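Local coordinates for protein L-talarate/galactarate dehydratase (Salmonella typhimurium, PDB 2PP1) that catalyses the magnesium-dependent dehydration of L-talarate and galactarate to 5-keto-4-deoxy-D-glucarate and, in competition with it, the epimerization of L-talarate to galactarate, at residues 48-53 against 198-203; 78-83 against 302-307; 250-255 against 276-281; 326-331 against 346-351. All coordinates share one frame; numbering follows the deposited sequence.

Interaction 1 (48-53 against 198-203); sequences KVLTGR and VGQPNC. With LLH ((2R,3S,4R)-2,3,4-trihydroxy-5-(hydroxyamino)-5-oxopentanoic acid), chain H.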
# COMPACT_ATOMS: atom_id res chain seq x y z
N LYS A 48 -27.35 -13.14 17.74
CA LYS A 48 -26.81 -12.71 19.03
C LYS A 48 -27.93 -12.33 20.00
O LYS A 48 -27.78 -12.42 21.22
CB LYS A 48 -25.85 -11.51 18.84
CG LYS A 48 -24.60 -11.84 18.04
CD LYS A 48 -23.65 -10.65 17.93
CE LYS A 48 -24.06 -9.65 16.85
NZ LYS A 48 -25.37 -9.00 17.12
N VAL A 49 -29.05 -11.90 19.44
CA VAL A 49 -30.19 -11.53 20.25
C VAL A 49 -31.02 -12.76 20.61
O VAL A 49 -31.48 -12.89 21.74
CB VAL A 49 -31.09 -10.53 19.50
CG1 VAL A 49 -32.35 -10.24 20.31
CG2 VAL A 49 -30.32 -9.24 19.24
N LEU A 50 -31.19 -13.66 19.65
CA LEU A 50 -31.97 -14.85 19.90
C LEU A 50 -31.30 -15.83 20.86
O LEU A 50 -31.98 -16.69 21.41
CB LEU A 50 -32.35 -15.55 18.59
CG LEU A 50 -33.62 -15.01 17.90
CD1 LEU A 50 -33.40 -13.57 17.46
CD2 LEU A 50 -33.96 -15.88 16.69
N THR A 51 -30.00 -15.71 21.07
CA THR A 51 -29.30 -16.59 22.01
C THR A 51 -29.20 -15.90 23.37
O THR A 51 -28.67 -16.46 24.32
CB THR A 51 -27.86 -16.94 21.55
OG1 THR A 51 -27.09 -15.74 21.44
CG2 THR A 51 -27.88 -17.69 20.22
N GLY A 52 -29.68 -14.66 23.44
CA GLY A 52 -29.63 -13.91 24.68
C GLY A 52 -28.34 -13.16 24.96
O GLY A 52 -28.18 -12.57 26.03
N ARG A 53 -27.40 -13.17 24.02
CA ARG A 53 -26.14 -12.45 24.24
C ARG A 53 -26.34 -10.93 24.23
O ARG A 53 -25.62 -10.21 24.92
CB ARG A 53 -25.12 -12.83 23.17
CG ARG A 53 -24.67 -14.28 23.22
CD ARG A 53 -23.85 -14.55 24.45
NE ARG A 53 -23.41 -15.95 24.51
CZ ARG A 53 -22.61 -16.44 25.45
NH1 ARG A 53 -22.14 -15.66 26.42
NH2 ARG A 53 -22.28 -17.73 25.43
N VAL A 198 -28.61 -16.64 10.32
CA VAL A 198 -28.92 -17.95 10.91
C VAL A 198 -28.23 -18.03 12.26
O VAL A 198 -27.72 -17.03 12.75
CB VAL A 198 -28.45 -19.12 10.01
CG1 VAL A 198 -29.18 -19.08 8.67
CG2 VAL A 198 -26.94 -19.06 9.80
N GLY A 199 -28.23 -19.21 12.87
CA GLY A 199 -27.57 -19.34 14.15
C GLY A 199 -28.48 -19.22 15.35
O GLY A 199 -28.01 -19.03 16.47
N GLN A 200 -29.79 -19.33 15.14
CA GLN A 200 -30.72 -19.26 16.26
C GLN A 200 -30.76 -20.62 16.96
O GLN A 200 -30.38 -21.64 16.38
CB GLN A 200 -32.11 -18.88 15.79
CG GLN A 200 -32.78 -19.93 14.92
CD GLN A 200 -34.20 -19.55 14.56
OE1 GLN A 200 -35.07 -19.46 15.42
NE2 GLN A 200 -34.43 -19.30 13.28
N PRO A 201 -31.19 -20.65 18.23
CA PRO A 201 -31.26 -21.91 18.98
C PRO A 201 -31.95 -23.02 18.18
O PRO A 201 -31.44 -24.14 18.11
CB PRO A 201 -32.05 -21.52 20.23
CG PRO A 201 -31.57 -20.11 20.47
CD PRO A 201 -31.61 -19.52 19.07
N ASN A 202 -33.09 -22.71 17.58
CA ASN A 202 -33.82 -23.69 16.79
C ASN A 202 -33.15 -23.90 15.43
O ASN A 202 -33.45 -23.20 14.46
CB ASN A 202 -35.27 -23.23 16.57
CG ASN A 202 -36.14 -24.32 15.96
OD1 ASN A 202 -35.67 -25.18 15.22
ND2 ASN A 202 -37.43 -24.27 16.26
N CYS A 203 -32.23 -24.86 15.35
CA CYS A 203 -31.51 -25.13 14.11
C CYS A 203 -32.44 -25.48 12.96
O CYS A 203 -32.24 -25.03 11.83
CB CYS A 203 -30.52 -26.27 14.32
SG CYS A 203 -29.10 -25.83 15.33
O5A LLH H . -27.61 -6.50 14.49
C5 LLH H . -26.36 -6.38 14.49
O5B LLH H . -25.61 -6.59 15.48
C4 LLH H . -25.68 -5.94 13.18
O4 LLH H . -26.64 -5.45 12.25
C3 LLH H . -24.90 -7.12 12.60
O3 LLH H . -25.78 -8.25 12.41
C2 LLH H . -24.23 -6.79 11.24
O2 LLH H . -23.21 -5.84 11.55
C1 LLH H . -23.61 -8.00 10.51
O1 LLH H . -23.03 -8.89 11.11
N LLH H . -23.76 -8.01 9.17
ON LLH H . -22.95 -8.76 8.32

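Interaction 2 (78-83 against 302-307); sequences FSYSKR and APRVGG. With LLH ((2R,3S,4R)-2,3,4-trihydroxy-5-(hydroxyamino)-5-oxopentanoic acid), chain H.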
# COMPACT_ATOMS: atom_id res chain seq x y z
N PHE A 78 -15.83 8.74 8.69
CA PHE A 78 -16.56 8.33 9.88
C PHE A 78 -16.30 6.89 10.32
O PHE A 78 -15.73 6.08 9.58
CB PHE A 78 -18.06 8.50 9.62
CG PHE A 78 -18.63 7.48 8.66
CD1 PHE A 78 -19.09 6.24 9.11
CD2 PHE A 78 -18.68 7.75 7.29
CE1 PHE A 78 -19.58 5.29 8.21
CE2 PHE A 78 -19.17 6.80 6.38
CZ PHE A 78 -19.62 5.57 6.85
N SER A 79 -16.69 6.60 11.56
CA SER A 79 -16.62 5.26 12.11
C SER A 79 -17.99 5.14 12.78
O SER A 79 -18.81 6.06 12.70
CB SER A 79 -15.47 5.08 13.12
OG SER A 79 -15.66 5.83 14.30
N TYR A 80 -18.26 4.02 13.44
CA TYR A 80 -19.57 3.83 14.02
C TYR A 80 -19.50 2.79 15.11
O TYR A 80 -18.46 2.18 15.35
CB TYR A 80 -20.53 3.31 12.95
CG TYR A 80 -20.24 1.85 12.59
CD1 TYR A 80 -20.86 0.80 13.26
CD2 TYR A 80 -19.26 1.54 11.63
CE1 TYR A 80 -20.51 -0.54 13.01
CE2 TYR A 80 -18.90 0.21 11.37
CZ TYR A 80 -19.53 -0.82 12.06
OH TYR A 80 -19.17 -2.14 11.82
N SER A 81 -20.64 2.60 15.76
CA SER A 81 -20.74 1.58 16.79
C SER A 81 -22.17 1.08 16.84
O SER A 81 -23.12 1.87 16.85
CB SER A 81 -20.35 2.14 18.16
OG SER A 81 -20.46 1.11 19.14
N LYS A 82 -22.32 -0.24 16.83
CA LYS A 82 -23.64 -0.85 16.94
C LYS A 82 -23.65 -1.33 18.38
O LYS A 82 -22.95 -2.29 18.73
CB LYS A 82 -23.79 -2.02 15.95
CG LYS A 82 -23.81 -1.57 14.49
CD LYS A 82 -24.12 -2.72 13.52
CE LYS A 82 -24.06 -2.25 12.06
NZ LYS A 82 -24.38 -3.32 11.06
N ARG A 83 -24.42 -0.62 19.20
CA ARG A 83 -24.54 -0.84 20.64
C ARG A 83 -23.43 -0.02 21.30
O ARG A 83 -22.83 0.83 20.65
CB ARG A 83 -24.46 -2.33 21.01
CG ARG A 83 -25.65 -3.12 20.46
CD ARG A 83 -25.71 -4.55 20.95
NE ARG A 83 -26.88 -5.25 20.41
CZ ARG A 83 -26.96 -5.73 19.17
NH1 ARG A 83 -25.93 -5.60 18.33
NH2 ARG A 83 -28.07 -6.33 18.75
N ALA A 302 -13.22 -1.24 7.70
CA ALA A 302 -12.33 -0.09 7.85
C ALA A 302 -12.56 0.68 9.15
O ALA A 302 -11.61 0.96 9.89
CB ALA A 302 -12.47 0.83 6.64
N PRO A 303 -13.81 1.05 9.44
CA PRO A 303 -14.05 1.79 10.69
C PRO A 303 -13.57 1.01 11.91
O PRO A 303 -12.91 1.56 12.78
CB PRO A 303 -15.56 1.99 10.68
CG PRO A 303 -15.85 2.16 9.19
CD PRO A 303 -15.01 1.05 8.59
N ARG A 304 -13.90 -0.28 11.95
CA ARG A 304 -13.52 -1.14 13.07
C ARG A 304 -12.04 -1.38 13.26
O ARG A 304 -11.58 -1.45 14.41
CB ARG A 304 -14.22 -2.50 12.96
CG ARG A 304 -15.72 -2.48 13.23
CD ARG A 304 -16.07 -3.42 14.35
NE ARG A 304 -17.49 -3.37 14.72
CZ ARG A 304 -18.43 -4.16 14.20
NH1 ARG A 304 -18.11 -5.05 13.27
NH2 ARG A 304 -19.67 -4.07 14.65
N VAL A 305 -11.28 -1.50 12.17
CA VAL A 305 -9.85 -1.78 12.28
C VAL A 305 -8.93 -0.57 12.39
O VAL A 305 -7.70 -0.71 12.48
CB VAL A 305 -9.35 -2.66 11.08
CG1 VAL A 305 -10.13 -3.95 11.03
CG2 VAL A 305 -9.49 -1.90 9.76
N GLY A 306 -9.50 0.63 12.39
CA GLY A 306 -8.67 1.81 12.51
C GLY A 306 -8.60 2.68 11.27
O GLY A 306 -7.78 3.60 11.21
N GLY A 307 -9.45 2.40 10.28
CA GLY A 307 -9.46 3.21 9.08
C GLY A 307 -8.98 2.57 7.78
O GLY A 307 -8.75 1.36 7.69
O5A LLH H . -27.61 -6.50 14.49
C5 LLH H . -26.36 -6.38 14.49
O5B LLH H . -25.61 -6.59 15.48
C4 LLH H . -25.68 -5.94 13.18
O4 LLH H . -26.64 -5.45 12.25
C3 LLH H . -24.90 -7.12 12.60
O3 LLH H . -25.78 -8.25 12.41
C2 LLH H . -24.23 -6.79 11.24
O2 LLH H . -23.21 -5.84 11.55
C1 LLH H . -23.61 -8.00 10.51
O1 LLH H . -23.03 -8.89 11.11
N LLH H . -23.76 -8.01 9.17
ON LLH H . -22.95 -8.76 8.32

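Interaction 3 (250-255 against 276-281); sequences WIEEPL and TGEMLT. With MG (magnesium ion), chain G; LLH ((2R,3S,4R)-2,3,4-trihydroxy-5-(hydroxyamino)-5-oxopentanoic acid), chain H.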
# COMPACT_ATOMS: atom_id res chain seq x y z
N TRP A 250 -20.98 -18.43 0.83
CA TRP A 250 -20.21 -18.58 2.05
C TRP A 250 -21.08 -18.72 3.30
O TRP A 250 -22.28 -18.41 3.27
CB TRP A 250 -19.23 -17.41 2.25
CG TRP A 250 -19.84 -16.09 2.65
CD1 TRP A 250 -20.56 -15.82 3.79
CD2 TRP A 250 -19.76 -14.85 1.93
NE1 TRP A 250 -20.92 -14.49 3.82
CE2 TRP A 250 -20.44 -13.87 2.69
CE3 TRP A 250 -19.18 -14.46 0.71
CZ2 TRP A 250 -20.56 -12.54 2.27
CZ3 TRP A 250 -19.29 -13.13 0.29
CH2 TRP A 250 -19.98 -12.19 1.08
N ILE A 251 -20.46 -19.20 4.37
CA ILE A 251 -21.10 -19.33 5.67
C ILE A 251 -20.25 -18.35 6.48
O ILE A 251 -19.03 -18.49 6.55
CB ILE A 251 -20.95 -20.76 6.25
CG1 ILE A 251 -21.68 -21.76 5.34
CG2 ILE A 251 -21.52 -20.83 7.66
CD1 ILE A 251 -21.43 -23.22 5.69
N GLU A 252 -20.90 -17.36 7.07
CA GLU A 252 -20.18 -16.32 7.80
C GLU A 252 -20.26 -16.44 9.31
O GLU A 252 -21.30 -16.78 9.87
CB GLU A 252 -20.72 -14.96 7.36
CG GLU A 252 -20.07 -13.77 8.02
CD GLU A 252 -20.49 -12.46 7.37
OE1 GLU A 252 -21.06 -12.51 6.26
OE2 GLU A 252 -20.23 -11.39 7.95
N GLU A 253 -19.15 -16.10 9.97
CA GLU A 253 -19.06 -16.17 11.43
C GLU A 253 -19.77 -17.35 12.06
O GLU A 253 -20.64 -17.18 12.92
CB GLU A 253 -19.57 -14.88 12.06
CG GLU A 253 -18.71 -13.68 11.76
CD GLU A 253 -18.88 -12.57 12.77
OE1 GLU A 253 -19.98 -11.99 12.86
OE2 GLU A 253 -17.91 -12.28 13.48
N PRO A 254 -19.42 -18.58 11.65
CA PRO A 254 -20.08 -19.74 12.25
C PRO A 254 -19.74 -19.86 13.73
O PRO A 254 -20.54 -20.36 14.52
CB PRO A 254 -19.53 -20.92 11.44
CG PRO A 254 -18.14 -20.44 11.08
CD PRO A 254 -18.42 -19.00 10.65
N LEU A 255 -18.55 -19.37 14.09
CA LEU A 255 -18.08 -19.46 15.47
C LEU A 255 -17.57 -18.14 16.02
O LEU A 255 -17.52 -17.13 15.31
CB LEU A 255 -16.92 -20.47 15.56
CG LEU A 255 -17.14 -21.83 14.90
CD1 LEU A 255 -15.80 -22.55 14.75
CD2 LEU A 255 -18.13 -22.64 15.72
N THR A 276 -15.21 -14.63 7.71
CA THR A 276 -15.19 -14.06 9.06
C THR A 276 -14.26 -12.85 9.16
O THR A 276 -13.51 -12.56 8.23
CB THR A 276 -14.72 -15.11 10.10
OG1 THR A 276 -15.02 -14.63 11.41
CG2 THR A 276 -13.22 -15.32 10.01
N GLY A 277 -14.33 -12.15 10.29
CA GLY A 277 -13.45 -11.01 10.50
C GLY A 277 -14.07 -9.65 10.80
O GLY A 277 -13.38 -8.73 11.27
N GLU A 278 -15.36 -9.49 10.54
CA GLU A 278 -16.00 -8.20 10.77
C GLU A 278 -15.81 -7.64 12.18
O GLU A 278 -15.76 -6.42 12.37
CB GLU A 278 -17.50 -8.31 10.52
CG GLU A 278 -18.22 -8.94 11.67
CD GLU A 278 -19.69 -8.79 11.54
OE1 GLU A 278 -20.23 -9.35 10.56
OE2 GLU A 278 -20.31 -8.12 12.38
N MET A 279 -15.72 -8.52 13.18
CA MET A 279 -15.58 -8.07 14.56
C MET A 279 -14.16 -7.69 14.97
O MET A 279 -13.96 -7.08 16.02
CB MET A 279 -16.11 -9.14 15.53
CG MET A 279 -17.55 -9.57 15.28
SD MET A 279 -18.73 -8.21 15.37
CE MET A 279 -18.46 -7.63 17.07
N LEU A 280 -13.17 -8.05 14.16
CA LEU A 280 -11.79 -7.75 14.49
C LEU A 280 -11.53 -6.25 14.46
O LEU A 280 -12.09 -5.52 13.64
CB LEU A 280 -10.85 -8.50 13.55
CG LEU A 280 -11.13 -10.02 13.52
CD1 LEU A 280 -10.10 -10.73 12.63
CD2 LEU A 280 -11.08 -10.59 14.92
N THR A 281 -10.67 -5.78 15.35
CA THR A 281 -10.39 -4.35 15.45
C THR A 281 -8.95 -3.90 15.23
O THR A 281 -8.48 -2.99 15.91
CB THR A 281 -10.88 -3.81 16.82
OG1 THR A 281 -10.06 -4.36 17.86
CG2 THR A 281 -12.31 -4.23 17.07
MG MG G . -21.83 -10.46 9.51
O5A LLH H . -27.61 -6.50 14.49
C5 LLH H . -26.36 -6.38 14.49
O5B LLH H . -25.61 -6.59 15.48
C4 LLH H . -25.68 -5.94 13.18
O4 LLH H . -26.64 -5.45 12.25
C3 LLH H . -24.90 -7.12 12.60
O3 LLH H . -25.78 -8.25 12.41
C2 LLH H . -24.23 -6.79 11.24
O2 LLH H . -23.21 -5.84 11.55
C1 LLH H . -23.61 -8.00 10.51
O1 LLH H . -23.03 -8.89 11.11
N LLH H . -23.76 -8.01 9.17
ON LLH H . -22.95 -8.76 8.32
O HOH W 1 -17.52 -11.33 9.42
O HOH W 2 -15.42 -11.44 13.15
O HOH W 3 -21.10 -11.76 10.91

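Interaction 4 (326-331 against 346-351); sequences APHFAM and WLEHFE. With LLH ((2R,3S,4R)-2,3,4-trihydroxy-5-(hydroxyamino)-5-oxopentanoic acid), chain H.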
# COMPACT_ATOMS: atom_id res chain seq x y z
N ALA A 326 -14.56 -9.56 1.29
CA ALA A 326 -15.98 -9.22 1.42
C ALA A 326 -16.06 -8.32 2.65
O ALA A 326 -16.36 -8.79 3.75
CB ALA A 326 -16.83 -10.47 1.60
N PRO A 327 -15.78 -7.02 2.48
CA PRO A 327 -15.82 -6.04 3.57
C PRO A 327 -17.18 -6.02 4.25
O PRO A 327 -18.19 -6.28 3.61
CB PRO A 327 -15.51 -4.72 2.86
CG PRO A 327 -14.65 -5.16 1.70
CD PRO A 327 -15.38 -6.38 1.21
N HIS A 328 -17.19 -5.71 5.54
CA HIS A 328 -18.44 -5.67 6.30
C HIS A 328 -19.03 -4.28 6.49
O HIS A 328 -18.33 -3.35 6.88
CB HIS A 328 -18.20 -6.31 7.67
CG HIS A 328 -19.24 -5.97 8.70
ND1 HIS A 328 -19.11 -4.90 9.56
CD2 HIS A 328 -20.41 -6.57 9.02
CE1 HIS A 328 -20.15 -4.86 10.37
NE2 HIS A 328 -20.96 -5.86 10.06
N PHE A 329 -20.32 -4.15 6.20
CA PHE A 329 -21.04 -2.89 6.40
C PHE A 329 -20.39 -1.72 5.64
O PHE A 329 -19.71 -1.93 4.63
CB PHE A 329 -21.08 -2.61 7.91
CG PHE A 329 -22.12 -1.60 8.35
CD1 PHE A 329 -23.45 -1.75 7.98
CD2 PHE A 329 -21.77 -0.54 9.17
CE1 PHE A 329 -24.43 -0.84 8.44
CE2 PHE A 329 -22.72 0.37 9.63
CZ PHE A 329 -24.06 0.22 9.27
N ALA A 330 -20.63 -0.51 6.14
CA ALA A 330 -20.09 0.73 5.56
C ALA A 330 -19.75 0.67 4.07
O ALA A 330 -18.61 0.95 3.66
CB ALA A 330 -18.84 1.16 6.35
N MET A 331 -20.74 0.33 3.25
CA MET A 331 -20.50 0.24 1.82
C MET A 331 -20.02 1.57 1.24
O MET A 331 -19.28 1.60 0.25
CB MET A 331 -21.76 -0.22 1.09
CG MET A 331 -22.95 0.72 1.26
SD MET A 331 -24.45 0.01 0.58
CE MET A 331 -25.51 1.52 0.48
N TRP A 346 -16.92 -8.81 -2.87
CA TRP A 346 -18.35 -8.64 -2.65
C TRP A 346 -18.53 -7.43 -1.76
O TRP A 346 -17.69 -7.16 -0.90
CB TRP A 346 -18.97 -9.85 -1.95
CG TRP A 346 -19.37 -10.95 -2.87
CD1 TRP A 346 -18.62 -12.04 -3.23
CD2 TRP A 346 -20.61 -11.08 -3.56
NE1 TRP A 346 -19.33 -12.83 -4.10
CE2 TRP A 346 -20.55 -12.27 -4.33
CE3 TRP A 346 -21.78 -10.29 -3.62
CZ2 TRP A 346 -21.61 -12.70 -5.13
CZ3 TRP A 346 -22.83 -10.72 -4.42
CH2 TRP A 346 -22.74 -11.92 -5.17
N LEU A 347 -19.62 -6.70 -1.96
CA LEU A 347 -19.91 -5.52 -1.16
C LEU A 347 -21.22 -5.79 -0.42
O LEU A 347 -22.16 -6.34 -0.99
CB LEU A 347 -20.07 -4.30 -2.07
CG LEU A 347 -20.29 -2.94 -1.40
CD1 LEU A 347 -19.01 -2.51 -0.73
CD2 LEU A 347 -20.72 -1.90 -2.45
N GLU A 348 -21.27 -5.41 0.85
CA GLU A 348 -22.46 -5.64 1.67
C GLU A 348 -23.37 -4.42 1.70
O GLU A 348 -22.93 -3.31 1.98
CB GLU A 348 -22.05 -6.04 3.09
CG GLU A 348 -23.20 -6.22 4.07
CD GLU A 348 -22.77 -6.93 5.37
OE1 GLU A 348 -21.64 -6.70 5.84
OE2 GLU A 348 -23.58 -7.70 5.92
N HIS A 349 -24.65 -4.64 1.43
CA HIS A 349 -25.62 -3.55 1.41
C HIS A 349 -26.59 -3.48 2.59
O HIS A 349 -27.14 -4.49 3.05
CB HIS A 349 -26.44 -3.59 0.11
CG HIS A 349 -27.65 -2.70 0.15
ND1 HIS A 349 -28.83 -3.07 0.77
CD2 HIS A 349 -27.85 -1.44 -0.31
CE1 HIS A 349 -29.69 -2.07 0.71
NE2 HIS A 349 -29.12 -1.07 0.06
N PHE A 350 -26.76 -2.25 3.08
CA PHE A 350 -27.67 -1.89 4.16
C PHE A 350 -28.14 -0.52 3.67
O PHE A 350 -27.35 0.20 3.04
CB PHE A 350 -26.95 -1.67 5.49
CG PHE A 350 -26.68 -2.93 6.28
CD1 PHE A 350 -25.60 -3.75 5.98
CD2 PHE A 350 -27.49 -3.25 7.38
CE1 PHE A 350 -25.32 -4.88 6.75
CE2 PHE A 350 -27.22 -4.38 8.16
CZ PHE A 350 -26.13 -5.19 7.85
N GLU A 351 -29.38 -0.14 3.94
CA GLU A 351 -29.87 1.17 3.52
C GLU A 351 -29.76 2.15 4.68
O GLU A 351 -29.96 3.35 4.51
CB GLU A 351 -31.33 1.09 3.06
CG GLU A 351 -32.31 0.68 4.16
CD GLU A 351 -32.51 -0.82 4.26
OE1 GLU A 351 -31.52 -1.57 4.18
OE2 GLU A 351 -33.66 -1.26 4.42
O5A LLH H . -27.61 -6.50 14.49
C5 LLH H . -26.36 -6.38 14.49
O5B LLH H . -25.61 -6.59 15.48
C4 LLH H . -25.68 -5.94 13.18
O4 LLH H . -26.64 -5.45 12.25
C3 LLH H . -24.90 -7.12 12.60
O3 LLH H . -25.78 -8.25 12.41
C2 LLH H . -24.23 -6.79 11.24
O2 LLH H . -23.21 -5.84 11.55
C1 LLH H . -23.61 -8.00 10.51
O1 LLH H . -23.03 -8.89 11.11
N LLH H . -23.76 -8.01 9.17
ON LLH H . -22.95 -8.76 8.32
O HOH W 4 -19.25 -4.15 2.54
O HOH W 5 -23.27 -1.55 4.37

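Interaction 1 (48-53 against 198-203)
L50, at the end of helix 47-50, leans on Q200 and P201 in the loop that follows strand 194-197. Followed outward, the leucine begins against the proline: its CB lies 4.1 Å from CD of P201. At the fork it is CD2 that makes the reach, settling 3.6 Å from CB of Q200 and 4.0 Å from OE1 of the same glutamine, the two chains passing each other at a slant. The leucine's own backbone backs this up, with O of L50 lying 3.6 Å from CG of P201. T51 adds only a methyl, its CG2 standing 4.0 Å from O of G199. Its hydroxyl sits between the backbone N and the carbonyl carbon (chi1 60°), where OG1 can bond back to O of A47. The helix ends in a Schellman motif, in which G52 has a positive phi and its N bonds O of V49 at 3.0 Å.

The amide of Q200 is engaged within its own domain: NE2 bonds one carboxylate oxygen of D206, while the other takes the backbone N of G199. K48 turns away from this loop. Bent at its last two torsions, it brings NZ to within 2.9 Å of the ligand carboxylate oxygen O5B, and D46 and Q54 also hold that nitrogen. The capping domain and the barrel loop therefore meet here through carbon contacts, with no directional bond between the segments, while K48 keeps its polar end for the carboxylate of the ligand.

Interaction 2 (78-83 against 302-307)
P303 packs its ring on the CA and CB of S79 and on the ring of Y80, the carbon part of this contact. Its CB lies 3.7 Å from CA of S79 and 3.8 Å from CD2 of Y80, and it meets the tyrosine ring at a slant.

The polar part is a phenol above a guanidinium. OH of Y80 stands over the centre of one face of R304, 3.2 Å from its CZ, with the two planes 53° apart. Each has a hydrogen bond to another partner: Y80 OH to D301, the residue thought to raise the basicity of the catalytic H328, and R304 NH1 to the backbone O of E278.

Ligand bonds come from the end of segment 78-83. K82, its chain fully extended beyond CG, sends NZ to 2.8 Å from O2 of the bound hydroxamate, with a weaker bond to O4. R83 NH1 reaches O5B almost straight, at 3.0 Å.

Strand 74-81 is an outer strand of the antiparallel sheet in the capping domain, paired with strand 57-69. Against it lies the short helix 302-305 of the barrel domain, backed by helix 331-340 through H334, while helix 127-146 bonds both partners through Q130 and S133.

Interaction 3 (250-255 against 276-281)
E252 and E278 meet through the magnesium ion, which is the tight part of the contact. OE2 of E252 binds it at 2.4 Å and OE1 of E278 at 2.2 Å, leaving these two oxygens 3.3 Å apart, a closeness the shared metal makes tolerable. The two side chains cross at about a right angle, their carboxylate planes 66° apart. O1 and ON of the hydroxamate chelate the ion, and a water and D226 complete its shell. Beside it, another water links OE2 of E252 to N of E278. E252 reaches the metal with CG anti to the backbone N (chi1 -180°) and the chain extended. Its other oxygen, OE1, takes NE1 of W250 on its anti side at 3.1 Å and also meets K195 and Q299, which should fix the rotation of the carboxylate.

Strands 251-252 and 274-276 are neighbours in the parallel barrel of the enolase superfamily, and D226, E252 and E278 stand at or just beyond the ends of three successive strands, the family's usual metal site.

E253 is packed across E278 with nearly parallel carboxylate planes, its OE1 3.9 Å from OE2 of E278, a like-charged pair whose mutual repulsion the nearby cation would be expected to ease. The looser side lies at M279, a partly exposed residue whose CG comes to 3.3 Å from OE2 of E253. There a water 2.6 Å from OE2 of E253 also bonds the backbone N of M279.

Interaction 4 (326-331 against 346-351)
H328 and E348 lie side by side and point the same way into the active site, the imidazole and carboxylate planes 74° apart. CD2 of the histidine comes to 3.4 Å from OE1 of E348. That oxygen is held by the backbone N of F329 at 2.9 Å, a donor arriving on its anti side and well out of the carboxylate plane. With CG anti to the backbone N (chi1 176°) and an extended chain, E348 carries OE2 to 2.7 Å from ON of the hydroxamate. A salt bridge from K195 and a hydrogen bond with T167 hold OE2. NE2 of H328, the proton donor and acceptor, meets O2 of the ligand at 2.7 Å, while ND1 is bonded to D301.

F329 and F350 make a T-shaped pair: the edge of F329 is turned to the face of F350, the centroids 5.0 Å apart and the planes at 86°. K82 makes a cation-pi contact with each ring.

These segments close the barrel characteristic of the enolase superfamily, since strand 346-349 bonds L325 through W346 on one side and strand 161-166 through L347 on the other.

Farther from the pocket, M331 runs alongside H349. Its SD is 3.8 Å from CD2 of that histidine, approaching the ring obliquely, and its CB packs 4.0 Å from CG of L347. Two waters tie the backbones together: one bonds O of P327, O of F329 and N of E348, and the other bonds O of E348 and, weakly, N of M331. On H349, Y12 of the second subunit stacks.

All four interactions converge on the bound hydroxamate. Interactions 1 and 2, centred about 24 Å apart, meet at its carboxylate end, where NZ of K48 comes to 3.7 Å from NH1 of R83, two cations gathered round one anion. Interactions 3 and 4, with centres about 13 Å apart, take the hydroxamate end, and OE1 of E278 lies 3.2 Å from CD2 of H328, so metal ligand and catalytic histidine touch. Interaction 2 reaches both: O of R304 is 3.5 Å from CB of T281, and OH of Y80 is 3.2 Å from CE1 of H328. Y80 thus brings the capping domain against the catalytic histidine, and R304 ties the loop after D301 to the metal-ligand loop.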